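Local coordinates for uncharacterized protein lp_2219 (Lactobacillus plantarum, PDB 3HFQ) that is of unknown function but folds as a seven-bladed beta-propeller of the lactonase family, consistent with, though not proof of, a lactone-hydrolysing activity, at residues 242-247 and 289-294; 281-286 and 300-305; 123-128 and 172-177. The protein carries 1 engineered substitution. All blocks are in the same frame, centred on the assembly; numbering follows the deposited sequence.

Contact 1 (242-247 and 289-294); sequences AAAIRL and RDFDLD
Arg246 and Phe291 join the innermost strands of two successive propeller blades, 241-247 and 290-293, whose segments run almost parallel (11°) with a closest axis approach of 6.5 Å. That spacing leaves room for side chains between the strands, and Arg246 reaches across it. Its CG stands anti to the carbonyl carbon (chi1 -52°) and the chain then bends at chi2, carrying the aliphatic part past the Phe291 ring, where CG comes within 3.5 Å of CE2. Beyond the ring, NE donates to Phe291 O at 2.8 Å, approaching in the plane of the carbonyl, while the oxygen is tilted somewhat from the guanidinium plane; NH2 adds a weak bond to the same oxygen. NH2 also forms a weakly directed salt bridge to Asp290 OD1 (3.1 Å), and water 1 connects it to Asp290 OD2, an oxygen that also accepts from Val337 N. The Asp292 carboxylate stacks over one guanidinium face, the two planes 17° apart, so its OD1 pairs with Arg246 by charge alone. Farther round the ring, on the same side of its plane, Phe291 CE1 packs 3.7 Å from Ala244 CB. A backbone carbonyl and two carboxylates thus grip one cation at the edge, obliquely and over a face, which would probably offset its charge and limit its rotation at the junction between blades.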
ATOM      1  N   ALA A 242      -6.133 -10.177   4.177  1.00 12.70           N
ATOM      2  CA  ALA A 242      -5.659  -9.708   2.879  1.00 11.28           C
ATOM      3  C   ALA A 242      -4.898  -8.413   3.162  1.00 12.78           C
ATOM      4  O   ALA A 242      -5.188  -7.730   4.144  1.00 12.48           O
ATOM      5  CB  ALA A 242      -6.836  -9.460   1.944  1.00  8.95           C
ATOM      6  N   ALA A 243      -3.928  -8.068   2.321  1.00 10.07           N
ATOM      7  CA  ALA A 243      -3.143  -6.861   2.568  1.00  8.88           C
ATOM      8  C   ALA A 243      -3.013  -5.899   1.392  1.00 12.44           C
ATOM      9  O   ALA A 243      -3.796  -4.956   1.260  1.00 12.03           O
ATOM     10  CB  ALA A 243      -1.749  -7.251   3.077  1.00  8.19           C
ATOM     11  N   ALA A 244      -2.010  -6.130   0.550  1.00 10.41           N
ATOM     12  CA  ALA A 244      -1.761  -5.270  -0.600  1.00 11.14           C
ATOM     13  C   ALA A 244      -2.550  -5.697  -1.825  1.00 12.83           C
ATOM     14  O   ALA A 244      -2.888  -6.869  -1.978  1.00 10.49           O
ATOM     15  CB  ALA A 244      -0.274  -5.257  -0.924  1.00 11.16           C
ATOM     16  N   ILE A 245      -2.840  -4.739  -2.697  1.00  9.82           N
ATOM     17  CA  ILE A 245      -3.582  -5.021  -3.919  1.00 12.10           C
ATOM     18  C   ILE A 245      -2.982  -4.192  -5.057  1.00 14.94           C
ATOM     19  O   ILE A 245      -2.759  -2.990  -4.913  1.00  9.41           O
ATOM     20  CB  ILE A 245      -5.097  -4.719  -3.726  1.00 10.37           C
ATOM     21  CG1 ILE A 245      -5.882  -5.124  -4.976  1.00 11.36           C
ATOM     22  CG2 ILE A 245      -5.309  -3.254  -3.390  1.00  8.28           C
ATOM     23  CD1 ILE A 245      -7.387  -5.203  -4.738  1.00  8.21           C
ATOM     24  N   ARG A 246      -2.697  -4.851  -6.177  1.00 10.63           N
ATOM     25  CA  ARG A 246      -2.084  -4.187  -7.329  1.00  9.51           C
ATOM     26  C   ARG A 246      -2.784  -4.547  -8.635  1.00 14.00           C
ATOM     27  O   ARG A 246      -3.381  -5.611  -8.755  1.00  8.60           O
ATOM     28  CB  ARG A 246      -0.617  -4.598  -7.449  1.00 12.04           C
ATOM     29  CG  ARG A 246       0.195  -4.428  -6.180  1.00 11.03           C
ATOM     30  CD  ARG A 246       0.502  -2.966  -5.901  1.00  9.86           C
ATOM     31  NE  ARG A 246       1.440  -2.844  -4.791  1.00 12.46           N
ATOM     32  CZ  ARG A 246       1.870  -1.689  -4.295  1.00 13.90           C
ATOM     33  NH1 ARG A 246       1.444  -0.542  -4.813  1.00 12.56           N
ATOM     34  NH2 ARG A 246       2.734  -1.686  -3.286  1.00 12.91           N
ATOM     35  N   LEU A 247      -2.683  -3.665  -9.622  1.00 14.58           N
ATOM     36  CA  LEU A 247      -3.306  -3.904 -10.917  1.00 12.31           C
ATOM     37  C   LEU A 247      -2.267  -3.662 -12.007  1.00 13.67           C
ATOM     38  O   LEU A 247      -1.521  -2.686 -11.950  1.00 14.99           O
ATOM     39  CB  LEU A 247      -4.489  -2.953 -11.108  1.00 16.34           C
ATOM     40  CG  LEU A 247      -5.363  -3.118 -12.353  1.00 16.36           C
ATOM     41  CD1 LEU A 247      -6.165  -4.412 -12.257  1.00 10.99           C
ATOM     42  CD2 LEU A 247      -6.307  -1.925 -12.463  1.00 15.89           C
ATOM     43  N   ARG A 289       2.890  -8.782   3.650  1.00  9.43           N
ATOM     44  CA  ARG A 289       2.175  -7.519   3.819  1.00  9.32           C
ATOM     45  C   ARG A 289       2.215  -6.592   2.606  1.00  9.35           C
ATOM     46  O   ARG A 289       1.350  -5.731   2.454  1.00 11.63           O
ATOM     47  CB  ARG A 289       2.712  -6.796   5.058  1.00 10.63           C
ATOM     48  CG  ARG A 289       1.981  -5.511   5.429  1.00 11.89           C
ATOM     49  CD  ARG A 289       2.246  -5.164   6.891  1.00 11.09           C
ATOM     50  NE  ARG A 289       1.913  -3.778   7.210  1.00 12.89           N
ATOM     51  CZ  ARG A 289       1.410  -3.381   8.372  1.00 22.21           C
ATOM     52  NH1 ARG A 289       1.172  -4.266   9.331  1.00 26.87           N
ATOM     53  NH2 ARG A 289       1.153  -2.096   8.583  1.00 20.65           N
ATOM     54  N   ASP A 290       3.212  -6.754   1.742  1.00  9.36           N
ATOM     55  CA  ASP A 290       3.284  -5.915   0.549  1.00  9.11           C
ATOM     56  C   ASP A 290       4.057  -6.600  -0.568  1.00  8.00           C
ATOM     57  O   ASP A 290       4.840  -7.520  -0.330  1.00  7.94           O
ATOM     58  CB  ASP A 290       3.930  -4.559   0.872  1.00  9.42           C
ATOM     59  CG  ASP A 290       3.687  -3.519  -0.218  1.00 14.33           C
ATOM     60  OD1 ASP A 290       2.670  -3.633  -0.935  1.00 12.08           O
ATOM     61  OD2 ASP A 290       4.499  -2.576  -0.347  1.00 16.68           O
ATOM     62  N   PHE A 291       3.818  -6.135  -1.787  1.00 10.14           N
ATOM     63  CA  PHE A 291       4.465  -6.656  -2.981  1.00  8.96           C
ATOM     64  C   PHE A 291       4.123  -5.679  -4.095  1.00  9.63           C
ATOM     65  O   PHE A 291       3.282  -4.804  -3.912  1.00  8.65           O
ATOM     66  CB  PHE A 291       3.896  -8.035  -3.349  1.00  9.53           C
ATOM     67  CG  PHE A 291       2.485  -7.991  -3.889  1.00 13.36           C
ATOM     68  CD1 PHE A 291       1.390  -7.935  -3.026  1.00  6.00           C
ATOM     69  CD2 PHE A 291       2.254  -7.953  -5.265  1.00 11.53           C
ATOM     70  CE1 PHE A 291       0.093  -7.838  -3.521  1.00  8.27           C
ATOM     71  CE2 PHE A 291       0.954  -7.855  -5.772  1.00  5.53           C
ATOM     72  CZ  PHE A 291      -0.129  -7.797  -4.895  1.00  5.27           C
ATOM     73  N   ASP A 292       4.777  -5.820  -5.242  1.00  7.64           N
ATOM     74  CA  ASP A 292       4.467  -4.974  -6.385  1.00  8.91           C
ATOM     75  C   ASP A 292       5.126  -5.519  -7.638  1.00 10.22           C
ATOM     76  O   ASP A 292       6.088  -6.285  -7.563  1.00  9.03           O
ATOM     77  CB  ASP A 292       4.922  -3.528  -6.153  1.00  9.99           C
ATOM     78  CG  ASP A 292       4.254  -2.545  -7.111  1.00 17.94           C
ATOM     79  OD1 ASP A 292       3.290  -2.944  -7.808  1.00 13.67           O
ATOM     80  OD2 ASP A 292       4.679  -1.369  -7.161  1.00 19.24           O
ATOM     81  N   LEU A 293       4.581  -5.142  -8.789  1.00 11.33           N
ATOM     82  CA  LEU A 293       5.143  -5.551 -10.065  1.00 12.89           C
ATOM     83  C   LEU A 293       6.285  -4.576 -10.296  1.00 14.27           C
ATOM     84  O   LEU A 293       6.243  -3.451  -9.797  1.00  8.94           O
ATOM     85  CB  LEU A 293       4.113  -5.395 -11.192  1.00 12.68           C
ATOM     86  CG  LEU A 293       2.978  -6.416 -11.327  1.00 16.28           C
ATOM     87  CD1 LEU A 293       2.076  -6.384 -10.102  1.00 19.14           C
ATOM     88  CD2 LEU A 293       2.179  -6.089 -12.584  1.00 20.98           C
ATOM     89  N   ASP A 294       7.307  -4.996 -11.031  1.00 13.51           N
ATOM     90  CA  ASP A 294       8.426  -4.102 -11.306  1.00 13.43           C
ATOM     91  C   ASP A 294       7.979  -3.188 -12.448  1.00 10.62           C
ATOM     92  O   ASP A 294       6.924  -3.406 -13.040  1.00 10.05           O
ATOM     93  CB  ASP A 294       9.663  -4.906 -11.711  1.00 15.96           C
ATOM     94  CG  ASP A 294       9.583  -5.422 -13.131  1.00 17.65           C
ATOM     95  OD1 ASP A 294       8.602  -6.122 -13.458  1.00 17.55           O
ATOM     96  OD2 ASP A 294      10.505  -5.124 -13.915  1.00 18.24           O
TER
HETATM   97  O   HOH W   1       4.330  -0.233  -1.662  1.00 13.21           O

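Contact 2 (281-286 and 300-305); sequences ISTEGD and VVVVNQ
Asn304, near the end of the strand 299-304, reaches into the turn that leaves the outermost strand of the preceding blade, and every heavy atom of its side chain meets that turn. At the root, CB lies 3.4 Å from Asp286 O. CG stands anti to the carbonyl carbon (chi1 -63°), and packs 3.4 Å from Gly285 CA. This approach suits glycine: a beta carbon built on Gly285 would point at the amide and clash with Asn304 ND2.

At the tip, both ends of the amide reach Thr283. OD1 receives the Thr283 hydroxyl, OG1 to OD1 2.8 Å, in the carbonyl plane and on a lone pair; OG1 has a weak bond with Asn262 O as well. ND2 donates to Thr283 O at 3.0 Å with an N-H...O angle of 158°; the acceptor is close to the amide plane, although the nitrogen sits well above the plane of the Thr283 carbonyl. ND2 also bonds to Asn309 O, so both ends of the amide have polar partners and its flip state is well defined.

Thr283 can offer hydroxyl and carbonyl together because OG1 lies between its backbone N and carbonyl carbon (chi1 58°). The methyl, anti to the carbonyl carbon, brings CG2 to 4.0 Å from Val302 CG2, and Pro288 touches Thr283, Val302 and Asn304 alike. Just before Thr283, Ser282 OG accepts from Glu284 N in an ST turn, while Asp286 is held by Asn262 and Asn306. A side-chain amide that binds a connecting turn through hydroxyl and carbonyl here fastens the link between the outermost strand of one propeller blade and the innermost strand of the next, tying it to that next blade's second strand.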
ATOM      1  N   ILE A 281      -0.431 -18.493  -5.504  1.00 10.44           N
ATOM      2  CA  ILE A 281       0.968 -18.907  -5.422  1.00 11.50           C
ATOM      3  C   ILE A 281       1.616 -18.479  -4.112  1.00 15.19           C
ATOM      4  O   ILE A 281       1.503 -17.327  -3.693  1.00 11.29           O
ATOM      5  CB  ILE A 281       1.772 -18.353  -6.627  1.00 16.56           C
ATOM      6  CG1 ILE A 281       3.211 -18.873  -6.586  1.00 14.67           C
ATOM      7  CG2 ILE A 281       1.727 -16.828  -6.629  1.00 14.82           C
ATOM      8  CD1 ILE A 281       3.973 -18.656  -7.879  1.00 13.33           C
ATOM      9  N   SER A 282       2.285 -19.422  -3.458  1.00  8.15           N
ATOM     10  CA  SER A 282       2.939 -19.150  -2.186  1.00  8.59           C
ATOM     11  C   SER A 282       3.949 -18.014  -2.289  1.00 12.00           C
ATOM     12  O   SER A 282       4.611 -17.854  -3.315  1.00 13.03           O
ATOM     13  CB  SER A 282       3.649 -20.410  -1.683  1.00 10.90           C
ATOM     14  OG  SER A 282       4.404 -20.137  -0.515  1.00 16.82           O
ATOM     15  N   THR A 283       4.064 -17.233  -1.217  1.00 10.06           N
ATOM     16  CA  THR A 283       5.018 -16.133  -1.173  1.00 11.62           C
ATOM     17  C   THR A 283       6.352 -16.616  -0.592  1.00 11.67           C
ATOM     18  O   THR A 283       7.288 -15.836  -0.429  1.00 10.58           O
ATOM     19  CB  THR A 283       4.482 -14.954  -0.331  1.00  9.38           C
ATOM     20  OG1 THR A 283       4.196 -15.393   1.004  1.00 11.53           O
ATOM     21  CG2 THR A 283       3.209 -14.393  -0.961  1.00  7.29           C
ATOM     22  N   GLU A 284       6.429 -17.913  -0.297  1.00 10.94           N
ATOM     23  CA  GLU A 284       7.640 -18.528   0.252  1.00 13.43           C
ATOM     24  C   GLU A 284       8.105 -17.877   1.556  1.00 13.94           C
ATOM     25  O   GLU A 284       9.306 -17.699   1.790  1.00 15.41           O
ATOM     26  CB  GLU A 284       8.775 -18.474  -0.773  1.00 12.37           C
ATOM     27  CG  GLU A 284       8.484 -19.170  -2.099  1.00 15.12           C
ATOM     28  CD  GLU A 284       8.074 -20.626  -1.936  1.00 20.60           C
ATOM     29  OE1 GLU A 284       8.529 -21.281  -0.972  1.00 18.20           O
ATOM     30  OE2 GLU A 284       7.306 -21.122  -2.784  1.00 17.46           O
ATOM     31  N   GLY A 285       7.144 -17.530   2.402  1.00 14.62           N
ATOM     32  CA  GLY A 285       7.459 -16.904   3.672  1.00 14.41           C
ATOM     33  C   GLY A 285       6.173 -16.682   4.436  1.00 15.60           C
ATOM     34  O   GLY A 285       5.101 -17.056   3.959  1.00 11.76           O
ATOM     35  N   ASP A 286       6.265 -16.064   5.609  1.00 14.89           N
ATOM     36  CA  ASP A 286       5.082 -15.823   6.422  1.00 14.49           C
ATOM     37  C   ASP A 286       4.695 -14.345   6.469  1.00 15.99           C
ATOM     38  O   ASP A 286       5.540 -13.471   6.672  1.00 14.50           O
ATOM     39  CB  ASP A 286       5.315 -16.362   7.843  1.00 12.44           C
ATOM     40  CG  ASP A 286       4.055 -16.346   8.703  1.00 21.81           C
ATOM     41  OD1 ASP A 286       2.979 -16.758   8.212  1.00 18.34           O
ATOM     42  OD2 ASP A 286       4.142 -15.940   9.883  1.00 21.10           O
ATOM     43  N   VAL A 300       7.546  -9.704 -10.240  1.00 14.12           N
ATOM     44  CA  VAL A 300       6.823  -9.316  -9.038  1.00  8.27           C
ATOM     45  C   VAL A 300       7.739  -9.627  -7.864  1.00 10.45           C
ATOM     46  O   VAL A 300       8.393 -10.671  -7.840  1.00 12.80           O
ATOM     47  CB  VAL A 300       5.516 -10.106  -8.840  1.00 10.93           C
ATOM     48  CG1 VAL A 300       4.956  -9.827  -7.443  1.00 10.74           C
ATOM     49  CG2 VAL A 300       4.494  -9.709  -9.900  1.00  8.52           C
ATOM     50  N   VAL A 301       7.809  -8.705  -6.914  1.00  7.75           N
ATOM     51  CA  VAL A 301       8.621  -8.899  -5.718  1.00  9.82           C
ATOM     52  C   VAL A 301       7.695  -8.769  -4.520  1.00 10.71           C
ATOM     53  O   VAL A 301       6.916  -7.824  -4.436  1.00  8.53           O
ATOM     54  CB  VAL A 301       9.742  -7.834  -5.609  1.00 15.43           C
ATOM     55  CG1 VAL A 301      10.406  -7.906  -4.234  1.00 11.81           C
ATOM     56  CG2 VAL A 301      10.773  -8.064  -6.696  1.00 13.78           C
ATOM     57  N   VAL A 302       7.767  -9.733  -3.610  1.00  9.63           N
ATOM     58  CA  VAL A 302       6.943  -9.717  -2.410  1.00  8.09           C
ATOM     59  C   VAL A 302       7.864  -9.842  -1.203  1.00 10.19           C
ATOM     60  O   VAL A 302       8.924 -10.462  -1.291  1.00 10.18           O
ATOM     61  CB  VAL A 302       5.942 -10.908  -2.386  1.00 15.15           C
ATOM     62  CG1 VAL A 302       6.693 -12.223  -2.465  1.00 13.91           C
ATOM     63  CG2 VAL A 302       5.093 -10.864  -1.110  1.00 10.59           C
ATOM     64  N   VAL A 303       7.478  -9.231  -0.089  1.00 11.84           N
ATOM     65  CA  VAL A 303       8.273  -9.331   1.131  1.00  8.97           C
ATOM     66  C   VAL A 303       7.416  -9.966   2.207  1.00 12.27           C
ATOM     67  O   VAL A 303       6.225  -9.681   2.304  1.00 10.38           O
ATOM     68  CB  VAL A 303       8.776  -7.957   1.646  1.00  9.92           C
ATOM     69  CG1 VAL A 303       9.821  -7.402   0.702  1.00 14.50           C
ATOM     70  CG2 VAL A 303       7.613  -6.982   1.801  1.00 10.77           C
ATOM     71  N   ASN A 304       8.029 -10.839   3.002  1.00  9.99           N
ATOM     72  CA  ASN A 304       7.336 -11.525   4.082  1.00  9.04           C
ATOM     73  C   ASN A 304       7.807 -10.964   5.411  1.00 11.51           C
ATOM     74  O   ASN A 304       8.986 -11.045   5.756  1.00 11.73           O
ATOM     75  CB  ASN A 304       7.611 -13.026   4.005  1.00  9.13           C
ATOM     76  CG  ASN A 304       7.076 -13.644   2.731  1.00 11.69           C
ATOM     77  OD1 ASN A 304       5.867 -13.813   2.572  1.00 12.37           O
ATOM     78  ND2 ASN A 304       7.974 -13.970   1.807  1.00  8.50           N
ATOM     79  N   GLN A 305       6.858 -10.407   6.153  1.00 11.44           N
ATOM     80  CA  GLN A 305       7.099  -9.772   7.441  1.00 12.62           C
ATOM     81  C   GLN A 305       7.711 -10.631   8.547  1.00 15.67           C
ATOM     82  O   GLN A 305       8.701 -10.233   9.166  1.00 12.97           O
ATOM     83  CB  GLN A 305       5.780  -9.165   7.937  1.00 12.52           C
ATOM     84  CG  GLN A 305       5.857  -8.436   9.260  1.00 17.43           C
ATOM     85  CD  GLN A 305       4.514  -7.856   9.686  1.00 17.38           C
ATOM     86  OE1 GLN A 305       4.380  -7.321  10.783  1.00 32.40           O
ATOM     87  NE2 GLN A 305       3.517  -7.960   8.816  1.00 15.18           N
TER

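Contact 3 (123-128 and 172-177); sequences LTDTVQ and AGQLSE
Thr124 and Asp125 are consecutive in the chain, yet both direct their CB toward segment 172-177, because the strand carries a classic beta bulge in which both residues face Val112. The bulge lies on strand 121-128, the outermost of its propeller blade, and the partner runs into 175-182, the outermost strand of the next blade; the touching parts point the same way, 7° apart. Here the blades meet at their outer edges through side chains of one strand meeting backbone and side chains of the other.

Thr124 OG1 lies 2.8 Å from Gly173 O, and since Val112 O is also within reach of the single hydroxyl proton, its allegiance is not settled. The methyl CG2 rests on Ala172 O. Gly173 has backbone angles that only glycine takes up comfortably, and a beta carbon there would also run into Thr124 OG1.

Asp125 CG, anti to the backbone N (chi1 -166°), is thereby brought to 4.0 Å from Gln174 CA. Asp125 OD2 accepts from Leu175 N at 3.2 Å, nearly straight at 162°, met on the anti side and somewhat out of the carboxylate plane. The same oxygen accepts a hydrogen bond from water 3, which also donates to Leu175 O, so the carboxylate reaches Leu175 N directly and Leu175 O only through the water. An alanine in place of Asp125 would probably leave Leu175 N without its acceptor and water 3 with one anchor fewer, weakening the polar join between the blades.

Further along, Val127 CG2 packs 3.9 Å from Leu175 CD1, with Tyr167 touching both residues. At the other end, Gln174, whose OE1 bonds to Ser170 OG, turns its amide nitrogen to water 2: NE2 donates to that water over 2.8 Å, and the water in turn donates to Thr124 O.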
ATOM      1  N   LEU A 123       2.924  20.203   8.341  1.00  9.38           N
ATOM      2  CA  LEU A 123       1.559  19.733   8.576  1.00 12.95           C
ATOM      3  C   LEU A 123       0.534  20.819   8.254  1.00 14.87           C
ATOM      4  O   LEU A 123       0.721  21.983   8.614  1.00 10.61           O
ATOM      5  CB  LEU A 123       1.404  19.311  10.039  1.00 12.61           C
ATOM      6  CG  LEU A 123       0.041  18.782  10.486  1.00 14.61           C
ATOM      7  CD1 LEU A 123      -0.252  17.451   9.801  1.00 11.61           C
ATOM      8  CD2 LEU A 123       0.043  18.613  12.004  1.00 16.90           C
ATOM      9  N   THR A 124      -0.549  20.437   7.582  1.00  9.32           N
ATOM     10  CA  THR A 124      -1.600  21.386   7.235  1.00  9.47           C
ATOM     11  C   THR A 124      -2.977  20.984   7.758  1.00 13.96           C
ATOM     12  O   THR A 124      -3.772  21.845   8.136  1.00 14.31           O
ATOM     13  CB  THR A 124      -1.730  21.581   5.700  1.00 14.61           C
ATOM     14  OG1 THR A 124      -1.939  20.314   5.065  1.00 15.98           O
ATOM     15  CG2 THR A 124      -0.474  22.242   5.129  1.00 15.08           C
ATOM     16  N   ASP A 125      -3.260  19.684   7.797  1.00 12.53           N
ATOM     17  CA  ASP A 125      -4.578  19.233   8.240  1.00 10.26           C
ATOM     18  C   ASP A 125      -4.575  17.819   8.823  1.00 14.02           C
ATOM     19  O   ASP A 125      -3.802  16.961   8.401  1.00  9.79           O
ATOM     20  CB  ASP A 125      -5.531  19.315   7.042  1.00  8.73           C
ATOM     21  CG  ASP A 125      -7.002  19.193   7.427  1.00 13.55           C
ATOM     22  OD1 ASP A 125      -7.380  19.590   8.550  1.00 16.53           O
ATOM     23  OD2 ASP A 125      -7.790  18.720   6.581  1.00 13.77           O
ATOM     24  N   THR A 126      -5.436  17.598   9.812  1.00 10.73           N
ATOM     25  CA  THR A 126      -5.587  16.296  10.450  1.00 10.06           C
ATOM     26  C   THR A 126      -7.085  16.055  10.586  1.00 14.56           C
ATOM     27  O   THR A 126      -7.763  16.725  11.368  1.00 12.44           O
ATOM     28  CB  THR A 126      -4.951  16.256  11.858  1.00 13.85           C
ATOM     29  OG1 THR A 126      -3.554  16.563  11.764  1.00 13.77           O
ATOM     30  CG2 THR A 126      -5.103  14.866  12.471  1.00 13.16           C
ATOM     31  N   VAL A 127      -7.599  15.115   9.800  1.00  9.37           N
ATOM     32  CA  VAL A 127      -9.019  14.789   9.822  1.00 10.77           C
ATOM     33  C   VAL A 127      -9.274  13.610  10.753  1.00 11.96           C
ATOM     34  O   VAL A 127      -8.693  12.537  10.579  1.00 12.85           O
ATOM     35  CB  VAL A 127      -9.517  14.449   8.402  1.00 15.15           C
ATOM     36  CG1 VAL A 127     -10.967  13.983   8.444  1.00 10.67           C
ATOM     37  CG2 VAL A 127      -9.383  15.678   7.511  1.00 17.74           C
ATOM     38  N   GLN A 128     -10.142  13.813  11.741  1.00 10.12           N
ATOM     39  CA  GLN A 128     -10.461  12.770  12.709  1.00 12.12           C
ATOM     40  C   GLN A 128     -11.742  12.027  12.354  1.00 10.70           C
ATOM     41  O   GLN A 128     -12.770  12.643  12.077  1.00 12.17           O
ATOM     42  CB  GLN A 128     -10.608  13.379  14.109  1.00 14.17           C
ATOM     43  CG  GLN A 128     -10.904  12.362  15.211  1.00 11.91           C
ATOM     44  CD  GLN A 128      -9.755  11.400  15.446  1.00 11.76           C
ATOM     45  OE1 GLN A 128      -8.662  11.805  15.839  1.00 14.96           O
ATOM     46  NE2 GLN A 128      -9.997  10.116  15.205  1.00  9.73           N
ATOM     47  N   ALA A 172      -4.413  24.558  -0.401  1.00 13.91           N
ATOM     48  CA  ALA A 172      -3.770  24.820   0.881  1.00 12.48           C
ATOM     49  C   ALA A 172      -3.503  23.554   1.686  1.00 18.43           C
ATOM     50  O   ALA A 172      -2.757  23.581   2.668  1.00 13.36           O
ATOM     51  CB  ALA A 172      -4.625  25.786   1.696  1.00 15.86           C
ATOM     52  N   GLY A 173      -4.131  22.452   1.287  1.00 15.57           N
ATOM     53  CA  GLY A 173      -3.909  21.197   1.984  1.00 16.45           C
ATOM     54  C   GLY A 173      -4.944  20.752   3.005  1.00 15.64           C
ATOM     55  O   GLY A 173      -4.581  20.219   4.052  1.00 13.66           O
ATOM     56  N   GLN A 174      -6.225  20.972   2.720  1.00 10.29           N
ATOM     57  CA  GLN A 174      -7.285  20.536   3.627  1.00 11.85           C
ATOM     58  C   GLN A 174      -8.243  19.622   2.884  1.00 11.30           C
ATOM     59  O   GLN A 174      -8.374  19.708   1.666  1.00  9.43           O
ATOM     60  CB  GLN A 174      -8.084  21.714   4.185  1.00 14.69           C
ATOM     61  CG  GLN A 174      -7.303  22.672   5.058  1.00 13.21           C
ATOM     62  CD  GLN A 174      -6.828  23.880   4.289  1.00 14.98           C
ATOM     63  OE1 GLN A 174      -7.473  24.308   3.333  1.00 16.39           O
ATOM     64  NE2 GLN A 174      -5.708  24.454   4.716  1.00 18.09           N
ATOM     65  N   LEU A 175      -8.921  18.755   3.628  1.00 10.51           N
ATOM     66  CA  LEU A 175      -9.871  17.825   3.034  1.00 11.01           C
ATOM     67  C   LEU A 175     -11.297  18.232   3.385  1.00 10.82           C
ATOM     68  O   LEU A 175     -11.537  18.839   4.429  1.00 15.34           O
ATOM     69  CB  LEU A 175      -9.615  16.406   3.555  1.00 10.87           C
ATOM     70  CG  LEU A 175      -8.189  15.854   3.468  1.00 11.27           C
ATOM     71  CD1 LEU A 175      -8.172  14.433   4.008  1.00 13.70           C
ATOM     72  CD2 LEU A 175      -7.702  15.880   2.028  1.00  7.69           C
ATOM     73  N   SER A 176     -12.235  17.901   2.503  1.00  9.69           N
ATOM     74  CA  SER A 176     -13.650  18.190   2.723  1.00  9.36           C
ATOM     75  C   SER A 176     -14.409  17.028   2.086  1.00 11.99           C
ATOM     76  O   SER A 176     -14.195  16.715   0.916  1.00 12.03           O
ATOM     77  CB  SER A 176     -14.039  19.516   2.074  1.00 14.39           C
ATOM     78  OG  SER A 176     -15.276  19.976   2.595  1.00 20.82           O
ATOM     79  N   GLU A 177     -15.289  16.387   2.857  1.00 12.14           N
ATOM     80  CA  GLU A 177     -16.017  15.214   2.372  1.00 13.94           C
ATOM     81  C   GLU A 177     -16.878  15.394   1.126  1.00 13.70           C
ATOM     82  O   GLU A 177     -17.541  16.417   0.945  1.00 10.29           O
ATOM     83  CB  GLU A 177     -16.880  14.612   3.493  1.00 14.38           C
ATOM     84  CG  GLU A 177     -18.186  15.348   3.763  1.00 18.39           C
ATOM     85  CD  GLU A 177     -18.034  16.517   4.717  1.00 21.98           C
ATOM     86  OE1 GLU A 177     -16.889  16.968   4.946  1.00 19.26           O
ATOM     87  OE2 GLU A 177     -19.070  16.989   5.236  1.00 18.79           O
TER
HETATM   88  O   HOH W   2      -3.690  24.256   6.684  1.00 21.10           O
HETATM   89  O   HOH W   3     -10.295  19.575   6.765  1.00 14.59           O

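All three contacts join neighbouring propeller blades, but at different distances from the centre of the chain. Contact 1 is buried, its centre about 7 Å from that of the chain; contact 2 is partly buried at about 15 Å, and contact 3 is a surface contact at about 21 Å. Contacts 1 and 2 serve the same pair of blades: strands 290-293 and 299-304 are sheet neighbours, joined by probable backbone hydrogen bonds such as Asp292 O to Val301 N. Contact 3 belongs to another pair, its centre about 35 Å from that of contact 2. The chemistry follows: an ionic network inside, a neutral amide and hydroxyl between, and a carboxylate bonded to backbone outside.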